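Local coordinates for 3-chlorocatechol 1,2-dioxygenase (Rhodococcus opacus, PDB 2BOY), which probably catalyses the ferric-iron-dependent intradiol ring cleavage of catechols, with 3-chlorocatechol as its namesake substrate, at residues Q71-G76 / P226-S231; L103-E108 / Y247-G252; L192-A197 / T206-E211. All blocks are in the same frame, centred on the assembly; numbering follows the deposited sequence.

Contact 1 of 3, residues Q71-G76 / P226-S231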
# COMPACT_ATOMS: atom_id res chain seq x y z
N GLN A 71 -22.02 -21.40 -3.04
CA GLN A 71 -21.04 -20.44 -3.50
C GLN A 71 -20.88 -19.25 -2.55
O GLN A 71 -21.85 -18.74 -2.03
CB GLN A 71 -21.37 -19.96 -4.91
CG GLN A 71 -20.26 -19.05 -5.54
CD GLN A 71 -18.87 -19.72 -5.64
OE1 GLN A 71 -18.12 -19.79 -4.67
NE2 GLN A 71 -18.52 -20.18 -6.86
N SER A 72 -19.63 -18.81 -2.36
CA SER A 72 -19.31 -17.76 -1.38
C SER A 72 -18.85 -16.53 -2.14
O SER A 72 -18.57 -16.63 -3.33
CB SER A 72 -18.17 -18.23 -0.46
OG SER A 72 -17.10 -18.69 -1.28
N SER A 73 -18.70 -15.40 -1.43
CA SER A 73 -18.12 -14.21 -2.05
C SER A 73 -17.42 -13.31 -1.03
O SER A 73 -17.40 -13.63 0.17
CB SER A 73 -19.16 -13.43 -2.84
OG SER A 73 -18.50 -12.47 -3.67
N ILE A 74 -16.85 -12.19 -1.49
CA ILE A 74 -16.17 -11.29 -0.55
C ILE A 74 -17.16 -10.75 0.47
O ILE A 74 -18.36 -10.63 0.18
CB ILE A 74 -15.42 -10.13 -1.24
CG1 ILE A 74 -16.41 -9.14 -1.90
CG2 ILE A 74 -14.39 -10.65 -2.30
CD1 ILE A 74 -15.73 -7.88 -2.43
N GLN A 75 -16.65 -10.38 1.64
CA GLN A 75 -17.47 -9.65 2.61
C GLN A 75 -17.59 -8.15 2.24
O GLN A 75 -18.64 -7.52 2.44
CB GLN A 75 -16.83 -9.75 4.00
CG GLN A 75 -17.71 -9.10 5.09
CD GLN A 75 -17.18 -9.28 6.48
OE1 GLN A 75 -16.96 -8.29 7.19
NE2 GLN A 75 -16.95 -10.52 6.87
N GLY A 76 -16.49 -7.57 1.77
CA GLY A 76 -16.42 -6.12 1.59
C GLY A 76 -16.29 -5.41 2.95
O GLY A 76 -16.26 -6.06 4.02
N PRO A 226 -21.11 -16.72 -11.14
CA PRO A 226 -22.32 -17.06 -11.87
C PRO A 226 -23.36 -17.74 -10.98
O PRO A 226 -24.53 -17.60 -11.29
CB PRO A 226 -21.84 -18.00 -12.99
CG PRO A 226 -20.49 -18.52 -12.55
CD PRO A 226 -19.91 -17.45 -11.63
N GLU A 227 -22.95 -18.48 -9.96
CA GLU A 227 -23.91 -19.14 -9.05
C GLU A 227 -24.71 -18.15 -8.23
O GLU A 227 -25.72 -18.54 -7.65
CB GLU A 227 -23.21 -20.10 -8.08
CG GLU A 227 -22.37 -21.19 -8.76
CD GLU A 227 -20.96 -20.74 -9.18
OE1 GLU A 227 -20.22 -21.58 -9.79
OE2 GLU A 227 -20.58 -19.57 -8.94
N LEU A 228 -24.28 -16.88 -8.22
CA LEU A 228 -24.85 -15.85 -7.32
C LEU A 228 -25.78 -14.84 -8.03
O LEU A 228 -26.22 -13.85 -7.45
CB LEU A 228 -23.70 -15.09 -6.65
CG LEU A 228 -22.69 -15.99 -5.89
CD1 LEU A 228 -21.52 -15.17 -5.37
CD2 LEU A 228 -23.41 -16.78 -4.76
N LEU A 229 -26.09 -15.12 -9.29
CA LEU A 229 -27.02 -14.28 -10.03
C LEU A 229 -28.48 -14.74 -9.86
O LEU A 229 -28.82 -15.90 -10.14
CB LEU A 229 -26.59 -14.21 -11.50
CG LEU A 229 -25.22 -13.52 -11.74
CD1 LEU A 229 -24.65 -13.99 -13.08
CD2 LEU A 229 -25.42 -12.02 -11.75
N LEU A 230 -29.32 -13.82 -9.38
CA LEU A 230 -30.72 -14.14 -9.12
C LEU A 230 -31.57 -13.74 -10.31
O LEU A 230 -31.24 -12.78 -11.00
CB LEU A 230 -31.23 -13.32 -7.94
CG LEU A 230 -30.56 -13.51 -6.58
CD1 LEU A 230 -31.10 -12.48 -5.59
CD2 LEU A 230 -30.74 -14.93 -6.04
N SER A 231 -32.65 -14.49 -10.52
CA SER A 231 -33.70 -14.10 -11.47
C SER A 231 -34.87 -13.51 -10.70
O SER A 231 -35.25 -14.01 -9.65
CB SER A 231 -34.16 -15.31 -12.28
OG SER A 231 -34.71 -16.30 -11.43

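Contact 2 of 3, residues L103-E108 / Y247-G252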
# COMPACT_ATOMS: atom_id res chain seq x y z
N LEU A 103 -39.07 -5.97 -3.10
CA LEU A 103 -38.50 -7.26 -3.42
C LEU A 103 -38.94 -8.25 -2.36
O LEU A 103 -38.74 -7.98 -1.15
CB LEU A 103 -36.95 -7.19 -3.43
CG LEU A 103 -36.28 -8.56 -3.67
CD1 LEU A 103 -36.64 -9.14 -5.05
CD2 LEU A 103 -34.73 -8.48 -3.47
N ILE A 104 -39.48 -9.38 -2.79
CA ILE A 104 -39.80 -10.48 -1.85
C ILE A 104 -38.80 -11.57 -2.11
O ILE A 104 -38.72 -12.13 -3.23
CB ILE A 104 -41.25 -10.99 -1.99
CG1 ILE A 104 -42.26 -9.82 -1.89
CG2 ILE A 104 -41.53 -12.10 -0.99
CD1 ILE A 104 -42.18 -8.99 -0.59
N PHE A 105 -38.02 -11.87 -1.07
CA PHE A 105 -36.92 -12.83 -1.20
C PHE A 105 -37.28 -14.11 -0.43
O PHE A 105 -37.55 -14.05 0.77
CB PHE A 105 -35.60 -12.21 -0.72
CG PHE A 105 -34.40 -13.13 -0.84
CD1 PHE A 105 -34.26 -14.22 0.01
CD2 PHE A 105 -33.42 -12.89 -1.80
CE1 PHE A 105 -33.16 -15.11 -0.09
CE2 PHE A 105 -32.28 -13.74 -1.91
CZ PHE A 105 -32.19 -14.88 -1.05
N ARG A 106 -37.37 -15.24 -1.14
CA ARG A 106 -37.72 -16.52 -0.51
C ARG A 106 -36.44 -17.32 -0.40
O ARG A 106 -35.86 -17.74 -1.43
CB ARG A 106 -38.76 -17.27 -1.37
CG ARG A 106 -40.07 -16.49 -1.52
CD ARG A 106 -41.12 -17.17 -2.45
NE ARG A 106 -42.27 -16.26 -2.72
CZ ARG A 106 -43.14 -15.92 -1.79
NH1 ARG A 106 -42.98 -16.42 -0.58
NH2 ARG A 106 -44.18 -15.11 -2.07
N GLY A 107 -35.98 -17.52 0.84
CA GLY A 107 -34.74 -18.23 1.11
C GLY A 107 -34.96 -19.64 1.62
O GLY A 107 -35.99 -19.95 2.24
N GLU A 108 -33.98 -20.50 1.36
CA GLU A 108 -33.96 -21.83 1.95
C GLU A 108 -32.49 -22.11 2.26
O GLU A 108 -31.58 -21.72 1.47
CB GLU A 108 -34.53 -22.89 0.97
CG GLU A 108 -34.65 -24.31 1.60
CD GLU A 108 -35.02 -25.41 0.61
OE1 GLU A 108 -34.67 -25.29 -0.59
OE2 GLU A 108 -35.63 -26.42 1.05
N TYR A 247 -33.77 -18.27 -3.51
CA TYR A 247 -32.40 -18.78 -3.49
C TYR A 247 -32.27 -19.88 -2.47
O TYR A 247 -32.86 -19.80 -1.39
CB TYR A 247 -31.37 -17.69 -3.17
CG TYR A 247 -29.94 -18.12 -3.44
CD1 TYR A 247 -29.43 -18.15 -4.76
CD2 TYR A 247 -29.12 -18.51 -2.40
CE1 TYR A 247 -28.11 -18.58 -5.02
CE2 TYR A 247 -27.83 -18.93 -2.62
CZ TYR A 247 -27.33 -18.97 -3.94
OH TYR A 247 -26.03 -19.38 -4.14
N LYS A 248 -31.44 -20.87 -2.78
CA LYS A 248 -31.16 -21.93 -1.84
C LYS A 248 -29.69 -21.93 -1.47
O LYS A 248 -28.83 -22.12 -2.37
CB LYS A 248 -31.51 -23.30 -2.44
CG LYS A 248 -31.11 -24.49 -1.54
CD LYS A 248 -31.41 -25.89 -2.17
CE LYS A 248 -30.29 -26.33 -3.15
NZ LYS A 248 -30.72 -27.41 -4.16
N PHE A 249 -29.42 -21.72 -0.18
CA PHE A 249 -28.07 -21.75 0.38
C PHE A 249 -27.75 -23.15 0.94
O PHE A 249 -28.64 -23.85 1.44
CB PHE A 249 -27.94 -20.79 1.57
CG PHE A 249 -28.28 -19.32 1.25
CD1 PHE A 249 -29.56 -18.84 1.50
CD2 PHE A 249 -27.29 -18.43 0.82
CE1 PHE A 249 -29.88 -17.48 1.29
CE2 PHE A 249 -27.61 -17.07 0.58
CZ PHE A 249 -28.91 -16.62 0.85
N THR A 250 -26.49 -23.54 0.87
CA THR A 250 -26.06 -24.81 1.48
C THR A 250 -24.95 -24.57 2.49
O THR A 250 -24.02 -23.84 2.20
CB THR A 250 -25.60 -25.81 0.44
OG1 THR A 250 -26.68 -26.10 -0.46
CG2 THR A 250 -25.30 -27.19 1.11
N LEU A 251 -25.06 -25.20 3.67
CA LEU A 251 -23.96 -25.19 4.64
C LEU A 251 -23.39 -26.60 4.79
O LEU A 251 -24.13 -27.60 4.73
CB LEU A 251 -24.44 -24.70 6.02
CG LEU A 251 -25.04 -23.28 6.20
CD1 LEU A 251 -25.26 -22.91 7.67
CD2 LEU A 251 -24.09 -22.26 5.52
N GLY A 252 -22.08 -26.69 5.03
CA GLY A 252 -21.43 -27.98 5.19
C GLY A 252 -21.01 -28.10 6.63
O GLY A 252 -20.69 -27.11 7.27

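Contact 3 of 3, residues L192-A197 / T206-E211. With FE (Fe (III) ion), chain I; BHO (benzhydroxamic acid), chain J.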
# COMPACT_ATOMS: atom_id res chain seq x y z
N LEU A 192 -27.15 -8.14 -2.46
CA LEU A 192 -27.52 -8.37 -1.09
C LEU A 192 -26.35 -9.13 -0.49
O LEU A 192 -25.90 -10.11 -1.11
CB LEU A 192 -28.76 -9.26 -1.02
CG LEU A 192 -29.97 -8.75 -1.83
CD1 LEU A 192 -31.13 -9.72 -1.62
CD2 LEU A 192 -30.31 -7.35 -1.25
N HIS A 193 -25.87 -8.67 0.68
CA HIS A 193 -24.74 -9.33 1.43
C HIS A 193 -25.31 -10.29 2.47
O HIS A 193 -26.30 -9.95 3.11
CB HIS A 193 -23.98 -8.29 2.25
CG HIS A 193 -23.07 -7.40 1.44
ND1 HIS A 193 -21.80 -7.78 1.10
CD2 HIS A 193 -23.23 -6.13 0.96
CE1 HIS A 193 -21.22 -6.81 0.40
NE2 HIS A 193 -22.07 -5.81 0.30
N TRP A 194 -24.65 -11.43 2.75
CA TRP A 194 -25.18 -12.37 3.72
C TRP A 194 -24.01 -12.99 4.49
O TRP A 194 -22.99 -13.32 3.89
CB TRP A 194 -25.88 -13.53 3.03
CG TRP A 194 -27.01 -13.14 2.12
CD1 TRP A 194 -26.91 -12.73 0.82
CD2 TRP A 194 -28.40 -13.13 2.44
NE1 TRP A 194 -28.16 -12.44 0.33
CE2 TRP A 194 -29.09 -12.70 1.30
CE3 TRP A 194 -29.15 -13.43 3.60
CZ2 TRP A 194 -30.48 -12.58 1.26
CZ3 TRP A 194 -30.54 -13.31 3.56
CH2 TRP A 194 -31.18 -12.89 2.41
N ILE A 195 -24.17 -13.08 5.81
CA ILE A 195 -23.31 -13.96 6.64
C ILE A 195 -24.27 -14.93 7.29
O ILE A 195 -25.23 -14.51 7.95
CB ILE A 195 -22.48 -13.16 7.67
CG1 ILE A 195 -21.39 -12.35 6.94
CG2 ILE A 195 -21.80 -14.13 8.73
CD1 ILE A 195 -20.72 -11.28 7.83
N ILE A 196 -24.02 -16.23 7.10
CA ILE A 196 -24.97 -17.26 7.43
C ILE A 196 -24.26 -18.27 8.33
O ILE A 196 -23.16 -18.73 7.98
CB ILE A 196 -25.45 -17.94 6.13
CG1 ILE A 196 -26.05 -16.86 5.19
CG2 ILE A 196 -26.50 -19.07 6.42
CD1 ILE A 196 -26.17 -17.35 3.75
N ALA A 197 -24.88 -18.59 9.45
CA ALA A 197 -24.17 -19.38 10.47
C ALA A 197 -25.12 -20.33 11.22
O ALA A 197 -26.29 -20.01 11.46
CB ALA A 197 -23.52 -18.42 11.47
N THR A 206 -21.48 -14.50 1.60
CA THR A 206 -21.72 -14.46 0.18
C THR A 206 -22.51 -13.20 -0.20
O THR A 206 -22.84 -12.38 0.66
CB THR A 206 -22.42 -15.80 -0.26
OG1 THR A 206 -22.41 -15.93 -1.69
CG2 THR A 206 -23.91 -15.89 0.16
N GLN A 207 -22.78 -13.06 -1.49
CA GLN A 207 -23.52 -11.90 -2.03
C GLN A 207 -24.41 -12.44 -3.10
O GLN A 207 -24.03 -13.37 -3.81
CB GLN A 207 -22.56 -10.95 -2.72
CG GLN A 207 -21.63 -10.24 -1.76
CD GLN A 207 -20.94 -9.05 -2.37
OE1 GLN A 207 -21.50 -8.35 -3.22
NE2 GLN A 207 -19.72 -8.81 -1.92
N LEU A 208 -25.58 -11.82 -3.30
CA LEU A 208 -26.42 -12.24 -4.43
C LEU A 208 -26.70 -11.02 -5.29
O LEU A 208 -26.94 -9.96 -4.75
CB LEU A 208 -27.74 -12.86 -3.91
CG LEU A 208 -27.50 -14.13 -3.07
CD1 LEU A 208 -28.77 -14.61 -2.37
CD2 LEU A 208 -26.90 -15.26 -3.94
N TYR A 209 -26.62 -11.18 -6.60
CA TYR A 209 -26.72 -10.11 -7.59
C TYR A 209 -27.98 -10.34 -8.42
O TYR A 209 -28.63 -11.36 -8.26
CB TYR A 209 -25.52 -10.18 -8.51
CG TYR A 209 -24.20 -10.12 -7.77
CD1 TYR A 209 -23.52 -11.28 -7.42
CD2 TYR A 209 -23.62 -8.88 -7.44
CE1 TYR A 209 -22.32 -11.22 -6.73
CE2 TYR A 209 -22.42 -8.81 -6.75
CZ TYR A 209 -21.78 -9.99 -6.40
OH TYR A 209 -20.57 -9.94 -5.74
N PHE A 210 -28.35 -9.40 -9.27
CA PHE A 210 -29.62 -9.47 -10.04
C PHE A 210 -29.26 -9.62 -11.52
O PHE A 210 -28.52 -8.79 -12.05
CB PHE A 210 -30.43 -8.22 -9.76
CG PHE A 210 -30.77 -8.07 -8.31
CD1 PHE A 210 -29.98 -7.31 -7.46
CD2 PHE A 210 -31.85 -8.78 -7.77
CE1 PHE A 210 -30.28 -7.23 -6.13
CE2 PHE A 210 -32.15 -8.69 -6.43
CZ PHE A 210 -31.36 -7.92 -5.61
N GLU A 211 -29.69 -10.74 -12.11
CA GLU A 211 -29.40 -11.15 -13.50
C GLU A 211 -29.37 -9.99 -14.49
O GLU A 211 -28.46 -9.83 -15.29
CB GLU A 211 -30.55 -12.04 -13.97
CG GLU A 211 -30.11 -13.40 -14.43
CD GLU A 211 -31.24 -14.37 -14.39
OE1 GLU A 211 -32.41 -13.95 -14.57
OE2 GLU A 211 -30.95 -15.55 -14.17
FE FE I . -21.92 -3.96 -0.86
C1 BHO J . -18.09 -3.53 -1.32
C2 BHO J . -16.98 -4.42 -1.71
C3 BHO J . -15.74 -3.85 -2.00
C4 BHO J . -15.59 -2.45 -1.92
C5 BHO J . -16.65 -1.63 -1.57
C6 BHO J . -17.90 -2.16 -1.28
C BHO J . -19.42 -4.14 -1.02
O1 BHO J . -19.67 -5.17 -1.56
N BHO J . -20.36 -3.63 -0.25
O2 BHO J . -20.16 -3.18 0.89
O HOH W 1 -20.83 -10.39 1.67

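Contact 1 of 3, residues Q71-G76 / P226-S231
Q71 meets E227 through two bent side chains. In Q71, CG stands anti to the backbone N (chi1 -173°) and a bend at chi2 (58°) swings CD round; E227 bends at chi2 as well. The amide can then work both ways. Its NE2 donates to E227 OE2 at 3.0 Å in a nearly straight bond; E227 OE2 lies in the amide plane of Q71, whereas the N-H reaches that oxygen from above the carboxylate plane. Its OE1 accepts from S72 N at 2.9 Å and also from the ammonium of K225, so the group is fixed at both ends. An alanine here would probably leave the E227 carboxylate without its amide donor and K225 and S72 N without this acceptor. Beside this bond the isobutyl group of L228 packs against the loop, CD2 3.8 Å from Q71 CB and CD1 3.9 Å from S73 CB. I74 and G76 belong to the benzhydroxamic acid pocket, so the contact holds the start of a pocket-lining loop. That loop follows helix 56-64, to which S72 is tied through E60, and bonds to T205 and T206 of strand 204-210, while the 3-10 turn 226-228 leads into the adjacent strand 229-236.

Contact 2 of 3, residues L103-E108 / Y247-G252
The carbonyl oxygen of E108 receives F249 N at 2.7 Å, the shortest polar bond between these strands, and has further neighbours. K248 CA brings a C-H to it at 3.3 Å, and the F249 ring turns an edge toward it, with CD1 3.5 Å from E108 O. Two more backbone bonds extend the ladder: Y247 N donates to R106 O, and E108 N to Y247 O. One residue of each strand thus bonds through both its N and O to two residues of the other, the signature of parallel pairing, although the short axes diverge by 28°. The ladder makes strands 102-110 and 241-250, far apart in sequence, parallel neighbours in the mixed sheet of the dioxygenase domain.

The two faces of this ladder differ. On the face of F105 and Y247 the contact is apolar and rich in rings. F105 has CG anti to its backbone N (chi1 -179°). Its side chain lies alongside that of Y247, with F105 CZ 3.6 Å from Y247 CB; the same CZ is 4.2 Å from F249 CZ. Y247 CD2 in turn sits over the centre of the F249 ring. G107 is on this side too, where a side chain would crowd F105 CE1. W194 and L208, from the neighbouring hairpin, close around F105 and F249. On the other face E108 and K248 run side by side, but the touching atoms are E108 OE1 and K248 CD, 3.7 Å apart. The lysine chain bends at chi3, and NZ ends 5.7 Å from E108 OE1, too far for a salt bridge.

Cohesion here therefore comes from backbone bonds and apolar packing, whereas the charged face probably adds only a diffuse attraction, in keeping with the long, weak ion pair of E108 with R156.

Contact 3 of 3, residues L192-A197 / T206-E211
L192 faces L208, and W194 faces T206, as antiparallel hydrogen-bonded pairs, each joined by two backbone bonds: L208 N reaches L192 O at 2.8 Å, and W194 N reaches T206 O at 2.9 Å. Between them H193 and Q207 form a non-hydrogen-bonded pair, where Q207 CA sends a C-H toward L192 O.

Metal binding and polar contacts occupy the face of H193 and Q207. H193 NE2 binds the ferric ion at 2.2 Å, with Y133 and H191 as the other protein ligands. At the far side of the ring, which also stacks on W125, ND1 donates to a water at 2.8 Å, and that water donates to T206 O. Q207 runs alongside, its NE2 3.4 Å from H193 CE1 and the amide and ring planes 45° apart. The amide itself is tied down by R188 at OE1 and by I74 O at NE2, and both I74 and Q207 line the benzhydroxamic acid pocket.

The other face is largely apolar. L208 CD1 lies 4.1 Å from W194 CD1 and nearer still to NE1, the two side chains crossing almost perpendicularly, and L192 CG rests 4.1 Å from F210 CZ.

The hairpin thus has an apolar side, packed against strand 241-250, and a side carrying the iron ligand, whose ring rotation the metal, the W125 stack and the water bridge probably restrict together.

Contacts 1 and 3 are buried near the centre of the chain, although E227 at the polar end of contact 1 is exposed, while contact 2 lies farther out and keeps one face toward solvent. All three reach one mixed sheet: strand 229-236, entered in contact 1, runs between the 204-210 strand of contact 3 and the 241-250 strand of contact 2. Probable backbone bonds of L230 to Y209 and E211 join contacts 1 and 3; F249 packs on I196, and L230 on F105. Their chemistry follows their place. Contact 1 holds a loop by one side-chain bond and the packing of L228, contact 2 pairs parallel strands, and contact 3 adds a metal ligand to an antiparallel hairpin.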